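Side-chain contacts in Kiaa0380 (Homo sapiens, PDB 1HTJ), which probably couples heterotrimeric G protein signalling to Rho GTPases, as a guanine nucleotide exchange factor that carries an RGS-like domain: residues I51-D56 and S149-N154; L61-A66 and A127-I132; W85-E90 and M192-N197; E101-E106 and C122-A127. The protein carries 3 engineered substitutions. One frame throughout, in Å; residues are numbered along the deposited sequence.

Interaction 1: residues I51-D56 and S149-N154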
# COMPACT_ATOMS: atom_id res chain seq x y z
N ILE A 51 7.60 6.36 -1.26
CA ILE A 51 7.28 6.00 0.12
C ILE A 51 8.38 5.12 0.73
O ILE A 51 8.96 5.45 1.76
CB ILE A 51 5.95 5.21 0.21
CG1 ILE A 51 4.79 6.06 -0.33
CG2 ILE A 51 5.72 4.76 1.65
CD1 ILE A 51 4.44 7.27 0.49
N PHE A 52 8.65 3.99 0.08
CA PHE A 52 9.65 3.05 0.58
C PHE A 52 11.02 3.69 0.80
O PHE A 52 11.72 3.34 1.74
CB PHE A 52 9.78 1.85 -0.36
CG PHE A 52 8.69 0.82 -0.20
CD1 PHE A 52 8.92 -0.51 -0.56
CD2 PHE A 52 7.43 1.18 0.28
CE1 PHE A 52 7.92 -1.47 -0.43
CE2 PHE A 52 6.41 0.22 0.41
CZ PHE A 52 6.66 -1.10 0.05
N SER A 53 11.37 4.65 -0.07
CA SER A 53 12.65 5.34 0.02
C SER A 53 12.74 6.45 1.06
O SER A 53 13.78 6.60 1.68
CB SER A 53 13.02 5.98 -1.32
OG SER A 53 13.07 5.03 -2.37
N GLN A 54 11.67 7.21 1.24
CA GLN A 54 11.73 8.38 2.13
C GLN A 54 10.76 8.52 3.28
O GLN A 54 11.00 9.30 4.19
CB GLN A 54 11.58 9.68 1.32
CG GLN A 54 12.09 9.62 -0.09
CD GLN A 54 13.53 10.01 -0.18
OE1 GLN A 54 14.32 9.73 0.72
NE2 GLN A 54 13.90 10.65 -1.29
N ALA A 55 9.64 7.81 3.24
CA ALA A 55 8.64 7.99 4.28
C ALA A 55 8.28 6.74 5.06
O ALA A 55 8.90 5.68 4.91
CB ALA A 55 7.38 8.59 3.65
N ASP A 56 7.28 6.90 5.92
CA ASP A 56 6.76 5.80 6.71
C ASP A 56 5.76 5.05 5.82
O ASP A 56 4.70 5.57 5.47
CB ASP A 56 6.06 6.33 7.96
CG ASP A 56 5.49 5.21 8.82
OD1 ASP A 56 5.65 4.03 8.43
OD2 ASP A 56 4.90 5.51 9.87
N SER A 149 11.66 10.99 -12.11
CA SER A 149 12.47 9.96 -12.76
C SER A 149 13.22 9.10 -11.74
O SER A 149 13.55 7.96 -12.01
CB SER A 149 13.46 10.59 -13.74
OG SER A 149 14.58 11.15 -13.07
N LEU A 150 13.48 9.67 -10.57
CA LEU A 150 14.17 8.95 -9.49
C LEU A 150 13.30 7.84 -8.93
O LEU A 150 13.79 6.94 -8.23
CB LEU A 150 14.51 9.90 -8.34
CG LEU A 150 15.45 11.07 -8.64
CD1 LEU A 150 15.75 11.81 -7.32
CD2 LEU A 150 16.74 10.52 -9.31
N TYR A 151 12.00 7.91 -9.21
CA TYR A 151 11.07 6.93 -8.70
C TYR A 151 10.31 6.13 -9.73
O TYR A 151 9.25 5.59 -9.42
CB TYR A 151 10.08 7.63 -7.79
CG TYR A 151 10.77 8.44 -6.73
CD1 TYR A 151 10.97 9.82 -6.89
CD2 TYR A 151 11.25 7.83 -5.58
CE1 TYR A 151 11.61 10.56 -5.91
CE2 TYR A 151 11.89 8.55 -4.61
CZ TYR A 151 12.07 9.91 -4.77
OH TYR A 151 12.74 10.62 -3.78
N GLY A 152 10.85 6.05 -10.96
CA GLY A 152 10.22 5.28 -12.02
C GLY A 152 9.29 6.02 -12.98
O GLY A 152 8.69 5.39 -13.85
N GLU A 153 9.17 7.34 -12.85
CA GLU A 153 8.26 8.06 -13.73
C GLU A 153 8.58 7.98 -15.20
O GLU A 153 7.72 8.26 -16.03
CB GLU A 153 8.10 9.51 -13.28
CG GLU A 153 7.34 9.60 -11.97
CD GLU A 153 6.43 10.80 -11.89
OE1 GLU A 153 6.02 11.29 -12.95
OE2 GLU A 153 6.12 11.25 -10.76
N ASN A 154 9.79 7.59 -15.55
CA ASN A 154 10.12 7.47 -16.96
C ASN A 154 9.26 6.37 -17.57
O ASN A 154 8.69 6.55 -18.64
CB ASN A 154 11.59 7.12 -17.15
CG ASN A 154 12.45 8.36 -17.23
OD1 ASN A 154 11.98 9.47 -16.98
ND2 ASN A 154 13.72 8.18 -17.58
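Y151 reaches from its loop toward the C-terminal turn of helix 41-54, and its ring passes S53 and ends at Q54. The packed part of this small contact (109 Å² in all) is the buried ring itself. With chi1 at -53°, CG sits beside the backbone N of Y151 and anti to the carbonyl carbon, and from there the ring extends toward the helix. Its edge meets S53 CB, which lies near the ring plane 4.3 Å from Y151 CE2. One face is covered from within the loop by L150, whose CB stands 3.7 Å above the plane of the Y151 ring, displaced toward the rim. V46, earlier on helix 41-54, also touches Y151, so that in this all-helical RGS-like domain the loop between helices 118-144 and 163-182 folds back onto helix 41-54. S53 takes part through carbon alone; its OG bonds to R49 O within its own helix. The other side is looser. Q54 is exposed, bends at chi2 and crosses the tyrosine at about a right angle, its amide plane turned 58° from the ring, with Q54 CD 3.7 Å from Y151 OH. Its side chain also touches K142 of helix 118-144.

Interaction 2: residues L61-A66 and A127-I132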
# COMPACT_ATOMS: atom_id res chain seq x y z
N LEU A 61 0.53 1.07 3.21
CA LEU A 61 0.56 -0.37 3.07
C LEU A 61 -0.60 -0.96 3.84
O LEU A 61 -1.22 -1.94 3.41
CB LEU A 61 1.90 -0.97 3.56
CG LEU A 61 3.11 -0.77 2.63
CD1 LEU A 61 4.33 -1.49 3.21
CD2 LEU A 61 2.77 -1.33 1.23
N PHE A 62 -0.90 -0.36 4.99
CA PHE A 62 -2.01 -0.82 5.80
C PHE A 62 -3.30 -0.65 4.98
O PHE A 62 -4.09 -1.59 4.81
CB PHE A 62 -2.12 0.00 7.08
CG PHE A 62 -3.41 -0.20 7.80
CD1 PHE A 62 -3.76 -1.46 8.29
CD2 PHE A 62 -4.32 0.86 7.92
CE1 PHE A 62 -4.99 -1.67 8.89
CE2 PHE A 62 -5.56 0.65 8.52
CZ PHE A 62 -5.90 -0.62 9.01
N TYR A 63 -3.48 0.56 4.46
CA TYR A 63 -4.65 0.89 3.66
C TYR A 63 -4.84 -0.10 2.50
O TYR A 63 -5.96 -0.58 2.25
CB TYR A 63 -4.51 2.32 3.11
CG TYR A 63 -5.68 2.76 2.28
CD1 TYR A 63 -6.65 3.59 2.82
CD2 TYR A 63 -5.83 2.32 0.97
CE1 TYR A 63 -7.75 3.99 2.06
CE2 TYR A 63 -6.93 2.71 0.21
CZ TYR A 63 -7.88 3.54 0.76
OH TYR A 63 -8.95 3.95 -0.00
N LEU A 64 -3.75 -0.39 1.80
CA LEU A 64 -3.80 -1.29 0.66
C LEU A 64 -4.16 -2.72 1.08
O LEU A 64 -4.80 -3.47 0.33
CB LEU A 64 -2.45 -1.28 -0.07
CG LEU A 64 -2.10 0.02 -0.82
CD1 LEU A 64 -0.70 -0.07 -1.41
CD2 LEU A 64 -3.11 0.25 -1.94
N CYS A 65 -3.72 -3.12 2.28
CA CYS A 65 -4.01 -4.46 2.76
C CYS A 65 -5.47 -4.53 3.20
O CYS A 65 -6.15 -5.51 2.91
CB CYS A 65 -3.06 -4.84 3.89
SG CYS A 65 -1.39 -5.33 3.33
N ALA A 66 -5.94 -3.49 3.87
CA ALA A 66 -7.34 -3.43 4.33
C ALA A 66 -8.23 -3.43 3.10
O ALA A 66 -9.31 -4.01 3.10
CB ALA A 66 -7.58 -2.17 5.14
N ALA A 127 -8.73 6.47 9.35
CA ALA A 127 -7.76 7.01 10.29
C ALA A 127 -6.38 7.23 9.66
O ALA A 127 -5.64 8.12 10.06
CB ALA A 127 -7.63 6.10 11.50
N ALA A 128 -6.04 6.40 8.67
CA ALA A 128 -4.75 6.50 8.01
C ALA A 128 -4.72 7.52 6.88
O ALA A 128 -3.65 7.96 6.47
CB ALA A 128 -4.35 5.13 7.47
N MSE A 129 -5.90 7.88 6.38
CA MSE A 129 -6.02 8.81 5.26
C MSE A 129 -5.26 10.11 5.36
O MSE A 129 -4.58 10.51 4.42
CB MSE A 129 -7.49 9.11 4.97
CG MSE A 129 -8.10 8.13 4.00
SE MSE A 129 -7.02 7.98 2.39
CE MSE A 129 -6.69 9.85 2.08
N PRO A 130 -5.38 10.80 6.49
CA PRO A 130 -4.68 12.07 6.68
C PRO A 130 -3.18 12.00 6.36
O PRO A 130 -2.65 12.87 5.67
CB PRO A 130 -4.95 12.39 8.15
CG PRO A 130 -6.30 11.81 8.36
CD PRO A 130 -6.19 10.48 7.68
N GLU A 131 -2.50 10.96 6.86
CA GLU A 131 -1.06 10.83 6.61
C GLU A 131 -0.80 10.42 5.17
O GLU A 131 0.18 10.84 4.57
CB GLU A 131 -0.42 9.83 7.58
CG GLU A 131 1.10 9.68 7.38
CD GLU A 131 1.82 9.07 8.60
OE1 GLU A 131 1.16 8.40 9.42
OE2 GLU A 131 3.05 9.27 8.73
N ILE A 132 -1.67 9.60 4.63
CA ILE A 132 -1.51 9.20 3.25
C ILE A 132 -1.61 10.45 2.36
O ILE A 132 -0.80 10.65 1.46
CB ILE A 132 -2.58 8.17 2.85
CG1 ILE A 132 -2.38 6.89 3.67
CG2 ILE A 132 -2.50 7.90 1.36
CD1 ILE A 132 -3.34 5.76 3.32
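A selenium atom beside a tyrosine ring is the least common element here: selenomethionine M129 makes a Met-aromatic contact with Y63. Its SE lies 4.9 Å from the centroid of the Y63 ring and 45° off the ring normal, an oblique approach in which Y63 CE1 is the nearest ring atom, at 4.1 Å. Bends at both chi2 and chi3 curl the M129 chain and bring the selenium to the outer half of the ring. The inner half belongs to I132, whose CD1 reaches Y63 CB at 3.6 Å and also touches CG, the two side chains crossing at about a right angle. Y63 is directed at both because its CG is anti to the backbone N (chi1 -179°). One residue back, F62 presents a ring edge to A128, with CD2 4.3 Å from A128 CB; its ring also meets that of F88.

The contact joins helices 58-69 and 118-144 inside the helical bundle of the RGS-like domain. The short segments run at 134° to each other, their axes 10.1 Å apart, and segment 127-132 is kinked around P130. L34, from helix 34-39, touches both Y63 and M129. A directional link between the two helices comes from Q125, about a turn earlier on helix 118-144, whose NE2 bonds to Y63 O. Between the two segments themselves only carbon and selenium meet, and cohesion here probably comes from dispersion and shape.

Interaction 3: residues W85-E90 and M192-N197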
# COMPACT_ATOMS: atom_id res chain seq x y z
N TRP A 85 -3.31 -7.55 11.44
CA TRP A 85 -3.24 -7.21 12.86
C TRP A 85 -1.82 -7.22 13.41
O TRP A 85 -1.42 -6.28 14.10
CB TRP A 85 -4.11 -8.18 13.68
CG TRP A 85 -3.86 -8.08 15.14
CD1 TRP A 85 -3.07 -8.90 15.91
CD2 TRP A 85 -4.36 -7.07 16.02
NE1 TRP A 85 -3.05 -8.45 17.21
CE2 TRP A 85 -3.84 -7.33 17.30
CE3 TRP A 85 -5.21 -5.96 15.84
CZ2 TRP A 85 -4.13 -6.52 18.41
CZ3 TRP A 85 -5.50 -5.15 16.93
CH2 TRP A 85 -4.96 -5.43 18.20
N ASN A 86 -1.08 -8.27 13.10
CA ASN A 86 0.31 -8.44 13.57
C ASN A 86 1.29 -7.45 12.93
O ASN A 86 2.24 -7.02 13.57
CB ASN A 86 0.79 -9.87 13.31
CG ASN A 86 0.13 -10.89 14.23
OD1 ASN A 86 0.16 -10.73 15.45
ND2 ASN A 86 -0.48 -11.92 13.66
N ILE A 87 1.04 -7.10 11.67
CA ILE A 87 1.93 -6.19 10.98
C ILE A 87 1.68 -4.71 11.26
O ILE A 87 2.62 -3.93 11.44
CB ILE A 87 1.86 -6.41 9.46
CG1 ILE A 87 2.45 -7.77 9.11
CG2 ILE A 87 2.59 -5.29 8.73
CD1 ILE A 87 2.37 -8.11 7.66
N PHE A 88 0.40 -4.34 11.31
CA PHE A 88 0.04 -2.94 11.48
C PHE A 88 -0.62 -2.48 12.76
O PHE A 88 -0.42 -1.34 13.17
CB PHE A 88 -0.89 -2.51 10.33
CG PHE A 88 -0.38 -2.85 8.96
CD1 PHE A 88 -0.84 -3.97 8.30
CD2 PHE A 88 0.56 -2.03 8.33
CE1 PHE A 88 -0.39 -4.27 7.02
CE2 PHE A 88 1.02 -2.32 7.05
CZ PHE A 88 0.54 -3.44 6.39
N LEU A 89 -1.41 -3.33 13.40
CA LEU A 89 -2.16 -2.86 14.54
C LEU A 89 -1.88 -3.30 15.95
O LEU A 89 -2.30 -2.63 16.89
CB LEU A 89 -3.65 -3.09 14.26
CG LEU A 89 -4.13 -2.59 12.90
CD1 LEU A 89 -5.56 -3.07 12.66
CD2 LEU A 89 -4.03 -1.07 12.83
N GLU A 90 -1.18 -4.40 16.13
CA GLU A 90 -0.93 -4.84 17.49
C GLU A 90 0.14 -3.99 18.17
O GLU A 90 0.93 -3.32 17.52
CB GLU A 90 -0.59 -6.33 17.50
CG GLU A 90 0.83 -6.68 17.14
CD GLU A 90 1.69 -6.85 18.37
OE1 GLU A 90 1.25 -7.59 19.27
OE2 GLU A 90 2.78 -6.26 18.43
N MSE A 192 6.91 -5.36 4.98
CA MSE A 192 6.65 -4.47 3.85
C MSE A 192 6.50 -5.31 2.57
O MSE A 192 5.65 -5.05 1.72
CB MSE A 192 7.81 -3.48 3.68
CG MSE A 192 7.96 -2.44 4.80
SE MSE A 192 9.64 -1.46 4.66
CE MSE A 192 9.33 -0.43 3.05
N ASP A 193 7.34 -6.32 2.42
CA ASP A 193 7.28 -7.17 1.25
C ASP A 193 5.96 -7.95 1.25
O ASP A 193 5.30 -8.09 0.22
CB ASP A 193 8.47 -8.14 1.25
CG ASP A 193 8.51 -9.01 0.01
OD1 ASP A 193 8.92 -8.53 -1.07
OD2 ASP A 193 8.12 -10.18 0.11
N PHE A 194 5.55 -8.43 2.43
CA PHE A 194 4.30 -9.17 2.52
C PHE A 194 3.13 -8.27 2.12
O PHE A 194 2.29 -8.66 1.32
CB PHE A 194 4.07 -9.66 3.94
CG PHE A 194 2.78 -10.38 4.12
CD1 PHE A 194 2.72 -11.76 3.98
CD2 PHE A 194 1.61 -9.68 4.39
CE1 PHE A 194 1.50 -12.45 4.12
CE2 PHE A 194 0.39 -10.36 4.53
CZ PHE A 194 0.34 -11.74 4.39
N ALA A 195 3.07 -7.07 2.70
CA ALA A 195 1.98 -6.13 2.42
C ALA A 195 1.95 -5.73 0.95
O ALA A 195 0.90 -5.75 0.30
CB ALA A 195 2.13 -4.90 3.30
N LEU A 196 3.11 -5.37 0.43
CA LEU A 196 3.24 -4.97 -0.96
C LEU A 196 2.75 -6.07 -1.90
O LEU A 196 1.94 -5.83 -2.80
CB LEU A 196 4.71 -4.66 -1.29
CG LEU A 196 5.01 -4.25 -2.74
CD1 LEU A 196 4.23 -2.98 -3.12
CD2 LEU A 196 6.51 -4.01 -2.88
N ASN A 197 3.25 -7.29 -1.68
CA ASN A 197 2.86 -8.39 -2.54
C ASN A 197 1.38 -8.77 -2.39
O ASN A 197 0.76 -9.22 -3.33
CB ASN A 197 3.76 -9.60 -2.29
CG ASN A 197 5.18 -9.36 -2.76
OD1 ASN A 197 5.38 -8.82 -3.85
ND2 ASN A 197 6.16 -9.75 -1.95
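I87 and F88, on the last turns of helix 76-89, meet F194 and A195 of helix 186-202, joining two helices of the all-helical RGS-like domain and burying 136 Å² in all, through apolar side chains. Earlier on the same helix, W85 faces elsewhere: its side chain packs on D108 and L111 of helix 101-112.

I87 makes the first contact. Its CG1 branch lies beside the backbone N (chi1 -68°) and continues straight through chi2 to CD1, which touches F194 CD2 at 3.7 Å. The phenyl ring comes from the other helix with its CG anti to the backbone N of F194, and the two side chains meet at a slant. The other branch of I87, CG2, lies over the centre of the neighbouring F88 ring, 3.4 Å above its plane.

F88 follows, with its far end leading. CZ comes within 3.8 Å of A195 CB, and this methyl group sits at the ring edge, near the ring plane. C65 of helix 58-69 touches both F88 and A195, closing the junction from a third helix, and L95 packs on I87 and F88 from the loop that follows.

L89 turns to I107 of helix 101-112. The turn 85-89, which carries both contact residues of this helix, is wider than a regular helical turn and of pi type: W85 O accepts from both L89 N at 3.0 Å and E90 N at 2.8 Å.

Interaction 4: residues E101-E106 and C122-A127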
# COMPACT_ATOMS: atom_id res chain seq x y z
N GLU A 101 -8.29 4.03 20.44
CA GLU A 101 -8.36 2.91 21.37
C GLU A 101 -9.67 2.14 21.28
O GLU A 101 -9.71 0.92 21.48
CB GLU A 101 -8.17 3.42 22.80
CG GLU A 101 -6.80 4.05 23.07
CD GLU A 101 -5.68 3.02 23.21
OE1 GLU A 101 -5.72 2.24 24.20
OE2 GLU A 101 -4.78 2.98 22.34
N MSE A 102 -10.76 2.85 21.00
CA MSE A 102 -12.08 2.24 20.88
C MSE A 102 -12.12 1.35 19.64
O MSE A 102 -12.64 0.23 19.68
CB MSE A 102 -13.14 3.34 20.77
CG MSE A 102 -14.50 3.01 21.38
SE MSE A 102 -14.53 2.91 23.33
CE MSE A 102 -13.96 4.72 23.71
N LEU A 103 -11.55 1.84 18.54
CA LEU A 103 -11.51 1.11 17.28
C LEU A 103 -10.55 -0.07 17.36
O LEU A 103 -10.86 -1.17 16.91
CB LEU A 103 -11.10 2.05 16.14
CG LEU A 103 -11.10 1.47 14.71
CD1 LEU A 103 -12.46 0.84 14.40
CD2 LEU A 103 -10.78 2.57 13.72
N GLN A 104 -9.37 0.18 17.93
CA GLN A 104 -8.34 -0.84 18.10
C GLN A 104 -8.89 -2.09 18.79
O GLN A 104 -8.52 -3.21 18.45
CB GLN A 104 -7.19 -0.28 18.93
CG GLN A 104 -6.12 -1.30 19.26
CD GLN A 104 -4.88 -1.12 18.42
OE1 GLN A 104 -4.96 -0.63 17.29
NE2 GLN A 104 -3.72 -1.51 18.95
N ALA A 105 -9.76 -1.87 19.76
CA ALA A 105 -10.37 -2.96 20.52
C ALA A 105 -11.32 -3.80 19.67
O ALA A 105 -11.28 -5.02 19.72
CB ALA A 105 -11.10 -2.41 21.73
N GLU A 106 -12.19 -3.13 18.91
CA GLU A 106 -13.15 -3.82 18.05
C GLU A 106 -12.41 -4.65 17.01
O GLU A 106 -12.71 -5.82 16.79
CB GLU A 106 -14.03 -2.79 17.33
CG GLU A 106 -15.44 -2.64 17.88
CD GLU A 106 -16.41 -3.66 17.32
OE1 GLU A 106 -16.30 -4.85 17.67
OE2 GLU A 106 -17.29 -3.27 16.52
N CYS A 122 -12.52 -0.59 7.52
CA CYS A 122 -12.88 0.57 6.70
C CYS A 122 -12.75 1.79 7.60
O CYS A 122 -12.27 2.85 7.19
CB CYS A 122 -14.32 0.42 6.21
SG CYS A 122 -14.71 1.37 4.72
N GLU A 123 -13.18 1.65 8.85
CA GLU A 123 -13.07 2.75 9.80
C GLU A 123 -11.59 3.06 10.03
O GLU A 123 -11.21 4.21 10.18
CB GLU A 123 -13.72 2.38 11.14
CG GLU A 123 -15.24 2.50 11.19
CD GLU A 123 -15.82 2.05 12.53
OE1 GLU A 123 -15.42 2.61 13.57
OE2 GLU A 123 -16.67 1.13 12.53
N ALA A 124 -10.77 2.01 10.06
CA ALA A 124 -9.33 2.16 10.28
C ALA A 124 -8.70 2.87 9.09
O ALA A 124 -7.88 3.76 9.26
CB ALA A 124 -8.67 0.79 10.50
N GLN A 125 -9.09 2.47 7.89
CA GLN A 125 -8.55 3.11 6.71
C GLN A 125 -8.72 4.63 6.82
O GLN A 125 -7.78 5.38 6.53
CB GLN A 125 -9.26 2.60 5.45
CG GLN A 125 -8.84 1.21 5.04
CD GLN A 125 -9.45 0.78 3.72
OE1 GLN A 125 -10.67 0.70 3.59
NE2 GLN A 125 -8.62 0.50 2.74
N GLU A 126 -9.90 5.07 7.25
CA GLU A 126 -10.17 6.50 7.40
C GLU A 126 -9.14 7.17 8.30
O GLU A 126 -8.71 8.29 8.05
CB GLU A 126 -11.56 6.75 7.99
CG GLU A 126 -12.71 6.13 7.22
CD GLU A 126 -12.68 6.46 5.74
OE1 GLU A 126 -12.69 7.66 5.38
OE2 GLU A 126 -12.66 5.50 4.93
N ALA A 127 -8.73 6.47 9.35
CA ALA A 127 -7.76 7.01 10.29
C ALA A 127 -6.38 7.23 9.66
O ALA A 127 -5.64 8.12 10.06
CB ALA A 127 -7.63 6.10 11.50
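L103, on the first turns of helix 101-112, reaches across to E123 and A124 of helix 118-144 and supplies this segment's whole share of the contact. The apolar packing comes from its two methyl groups, which take separate partners. CG lies anti to the backbone N (chi1 -176°), which carries the isobutyl group straight out toward the other helix, and chi2 of 53° spreads the branches over two successive residues. CD2 settles against the backbone, 3.7 Å from A124 N, and touches the A124 methyl more loosely, with L103 CD2 4.2 Å from A124 CB. CD1 lies along the glutamate, 3.8 Å from E123 CB.

Apolar and polar atoms also meet. Beyond CG the E123 chain is extended, and it slants past the leucine until its carboxylate arrives beside the methyl group, with OE1 3.5 Å from L103 CD1. The aliphatic part of E123 thus covers one side of the leucine while its acid group lies toward the exposed margin.

Charge enters only at longer range. E106 OE2 and E123 OE2 are 6.0 Å apart, too far to touch, and their like charges would be expected to disfavour a closer approach; E106 has a weak, long ion pair with R110 on its own helix.

The contact lies about 18 Å from the centre of the chain, at the periphery of the RGS-like domain. V120, a turn earlier on helix 118-144, packs against L103 and E106, Q104 makes a weak hydrogen bond to L89 O of helix 76-89, and A124 is backed by F62 of helix 58-69.

Overall arrangement
Segments of interactions 1, 2 and 3 touch in the interior of the helical domain. F52, a residue of segment 51-56 that takes no part in interaction 1 itself, packs on M192 of segment 192-197, F52 CG lying 3.5 Å from M192 CE, and on L61 of segment 61-66. Interactions 2 and 3 have centres about 12 Å apart and meet again where C65 SG lies 3.5 Å from A195 CB. Interactions 2 and 4 share helix 118-144 and A127; a probable hydrogen bond of 2.9 Å from Q125 NE2 to Y63 O ties them. Interactions 1 and 4 are farthest apart, their centres about 29 Å from each other on opposite sides of the chain's centre.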